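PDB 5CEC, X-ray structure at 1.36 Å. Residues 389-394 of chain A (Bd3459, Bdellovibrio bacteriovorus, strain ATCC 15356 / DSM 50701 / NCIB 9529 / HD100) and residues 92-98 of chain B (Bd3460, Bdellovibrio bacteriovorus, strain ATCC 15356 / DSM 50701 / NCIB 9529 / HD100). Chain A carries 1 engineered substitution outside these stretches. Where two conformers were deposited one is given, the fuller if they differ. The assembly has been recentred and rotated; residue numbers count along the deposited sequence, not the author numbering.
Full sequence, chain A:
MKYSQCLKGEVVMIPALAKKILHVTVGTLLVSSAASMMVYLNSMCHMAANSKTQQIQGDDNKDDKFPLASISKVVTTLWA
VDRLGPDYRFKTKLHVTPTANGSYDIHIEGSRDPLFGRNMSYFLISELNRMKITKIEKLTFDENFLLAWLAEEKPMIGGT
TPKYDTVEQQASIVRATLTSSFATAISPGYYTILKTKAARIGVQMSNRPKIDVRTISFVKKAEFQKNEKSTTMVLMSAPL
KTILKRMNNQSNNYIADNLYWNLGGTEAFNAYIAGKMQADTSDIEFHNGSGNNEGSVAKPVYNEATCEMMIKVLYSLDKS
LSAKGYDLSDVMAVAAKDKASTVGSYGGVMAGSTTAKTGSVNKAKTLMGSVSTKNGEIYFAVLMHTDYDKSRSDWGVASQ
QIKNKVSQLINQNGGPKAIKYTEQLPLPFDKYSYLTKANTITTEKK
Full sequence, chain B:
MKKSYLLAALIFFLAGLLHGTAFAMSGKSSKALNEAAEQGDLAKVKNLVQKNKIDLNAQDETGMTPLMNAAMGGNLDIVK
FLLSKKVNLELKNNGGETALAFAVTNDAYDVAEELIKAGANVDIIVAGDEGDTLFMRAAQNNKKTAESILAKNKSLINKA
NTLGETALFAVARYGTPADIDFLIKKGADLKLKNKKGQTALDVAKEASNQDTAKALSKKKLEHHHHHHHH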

# COMPACT_ATOMS: atom_id res chain seq x y z
N ASP A 389 -17.09 1.32 -10.65
CA ASP A 389 -18.43 1.76 -10.26
C ASP A 389 -19.57 0.90 -10.88
O ASP A 389 -20.62 0.73 -10.23
CB ASP A 389 -18.61 3.26 -10.43
CG ASP A 389 -17.84 4.06 -9.37
OD1 ASP A 389 -17.31 3.45 -8.42
OD2 ASP A 389 -17.74 5.30 -9.49
N LYS A 390 -19.36 0.33 -12.06
CA LYS A 390 -20.34 -0.55 -12.70
C LYS A 390 -20.19 -1.97 -12.12
O LYS A 390 -21.16 -2.69 -11.94
CB LYS A 390 -20.16 -0.60 -14.23
CG LYS A 390 -20.50 0.68 -15.00
CD LYS A 390 -22.00 0.91 -15.08
CE LYS A 390 -22.38 2.11 -15.94
NZ LYS A 390 -21.77 3.38 -15.46
N SER A 391 -18.95 -2.36 -11.86
CA SER A 391 -18.68 -3.70 -11.42
C SER A 391 -17.45 -3.74 -10.54
O SER A 391 -16.31 -3.64 -11.00
CB SER A 391 -18.54 -4.64 -12.60
OG SER A 391 -17.42 -4.34 -13.33
N ARG A 392 -17.70 -3.92 -9.26
CA ARG A 392 -16.61 -3.86 -8.27
C ARG A 392 -15.62 -4.99 -8.48
O ARG A 392 -14.50 -4.87 -8.02
CB ARG A 392 -17.20 -3.90 -6.86
CG ARG A 392 -18.12 -2.72 -6.56
CD ARG A 392 -17.40 -1.45 -6.27
NE ARG A 392 -18.29 -0.48 -5.59
CZ ARG A 392 -19.22 0.28 -6.17
NH1 ARG A 392 -19.48 0.25 -7.47
NH2 ARG A 392 -19.91 1.12 -5.43
N SER A 393 -16.02 -6.08 -9.17
CA SER A 393 -15.10 -7.18 -9.44
C SER A 393 -13.98 -6.83 -10.41
O SER A 393 -13.00 -7.59 -10.54
CB SER A 393 -15.90 -8.36 -10.00
OG SER A 393 -16.90 -8.84 -9.11
N ASP A 394 -14.08 -5.70 -11.09
CA ASP A 394 -13.06 -5.31 -12.09
C ASP A 394 -11.67 -5.19 -11.50
O ASP A 394 -10.73 -5.50 -12.21
CB ASP A 394 -13.42 -4.00 -12.79
CG ASP A 394 -14.44 -4.13 -13.88
OD1 ASP A 394 -15.03 -5.22 -14.08
OD2 ASP A 394 -14.63 -3.09 -14.59
N LYS B 92 -23.64 -12.80 -3.48
CA LYS B 92 -22.78 -12.52 -4.62
C LYS B 92 -23.13 -11.20 -5.26
O LYS B 92 -24.30 -10.82 -5.35
CB LYS B 92 -22.91 -13.62 -5.68
CG LYS B 92 -22.34 -14.94 -5.20
CD LYS B 92 -22.68 -16.05 -6.13
CE LYS B 92 -22.13 -17.36 -5.64
NZ LYS B 92 -22.87 -18.46 -6.31
N ASN B 93 -22.10 -10.48 -5.69
CA ASN B 93 -22.34 -9.24 -6.46
C ASN B 93 -22.68 -9.55 -7.91
O ASN B 93 -22.79 -10.70 -8.30
CB ASN B 93 -21.15 -8.29 -6.36
CG ASN B 93 -20.00 -8.70 -7.25
OD1 ASN B 93 -19.76 -9.89 -7.44
ND2 ASN B 93 -19.32 -7.73 -7.86
N ASN B 94 -22.76 -8.51 -8.73
CA ASN B 94 -23.04 -8.72 -10.17
C ASN B 94 -21.95 -9.46 -10.94
O ASN B 94 -22.25 -10.08 -11.95
CB ASN B 94 -23.45 -7.42 -10.86
CG ASN B 94 -22.35 -6.36 -10.91
OD1 ASN B 94 -21.31 -6.49 -10.28
ND2 ASN B 94 -22.63 -5.29 -11.60
N GLY B 95 -20.73 -9.49 -10.39
CA GLY B 95 -19.66 -10.28 -10.94
C GLY B 95 -19.63 -11.72 -10.45
O GLY B 95 -18.72 -12.47 -10.77
N GLY B 96 -20.64 -12.11 -9.68
CA GLY B 96 -20.73 -13.49 -9.17
C GLY B 96 -19.86 -13.82 -7.99
O GLY B 96 -19.71 -15.00 -7.66
N GLU B 97 -19.30 -12.79 -7.35
CA GLU B 97 -18.31 -12.98 -6.31
C GLU B 97 -18.86 -12.86 -4.92
O GLU B 97 -19.58 -11.92 -4.58
CB GLU B 97 -17.16 -12.00 -6.50
CG GLU B 97 -16.31 -12.33 -7.72
CD GLU B 97 -15.08 -11.47 -7.88
OE1 GLU B 97 -15.17 -10.25 -7.60
OE2 GLU B 97 -14.03 -12.01 -8.31
N THR B 98 -18.51 -13.83 -4.08
CA THR B 98 -18.76 -13.74 -2.65
C THR B 98 -17.66 -12.91 -1.99
O THR B 98 -16.62 -12.56 -2.64
CB THR B 98 -18.77 -15.10 -1.97
OG1 THR B 98 -17.44 -15.63 -2.02
CG2 THR B 98 -19.77 -16.08 -2.62
O HOH W 1 -20.25 -4.92 -8.22
O HOH W 2 -12.22 -10.20 -9.35

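The contact between the two stretches is small, burying 225 Å² in total, and the interactions across it are hydrogen bonds, direct or through water. Three direct hydrogen bonds cross it, two of them meeting at S393(A), which is buried and points its CA-to-CB bond toward chain B. With chi1 in the m well, its hydroxyl donates to the carboxylate of E97(B) (OG to OE1, 2.7 Å) and accepts from the amide of N93(B) (ND2 to S393(A) OG, 2.9 Å). A serine hydroxyl can do both at once, and here it links N93(B) and E97(B), whose CA-to-CB bonds both point toward chain A. The third bond uses backbone rather than side chain on chain A: N94(B) ND2 donates to the carbonyl O of K390(A) at 3.0 Å. The lysine side chain leads away from the contact, so its charge takes no part.

Two waters extend this network. Water 1 accepts from R392(A) N (2.9 Å) and N93(B) ND2 (3.0 Å) and donates to N94(B) OD1 (2.8 Å), so both asparagine amides are tied to it. Water 2 donates to S393(A) O (3.0 Å) and to E97(B) OE2 (2.8 Å), joining the same two residues that pair directly through OG and OE1.

Bonds within each chain support the arrangement. On chain A, a type I turn from S391(A) to D394(A) is closed by D394(A) N to S391(A) O (3.0 Å) and reinforced by S391(A) OG donating to D394(A) OD1 (2.7 Å). On chain B, N93(B) begins a second type I turn; its OD1 accepts from E97(B) N (2.9 Å), leaving ND2 directed at chain A. Within that turn, G95(B) packs against the serine, its CA 3.6 Å from S393(A) OG; a CB there would clash with this hydroxyl. G96(B) has positive phi, which favours glycine.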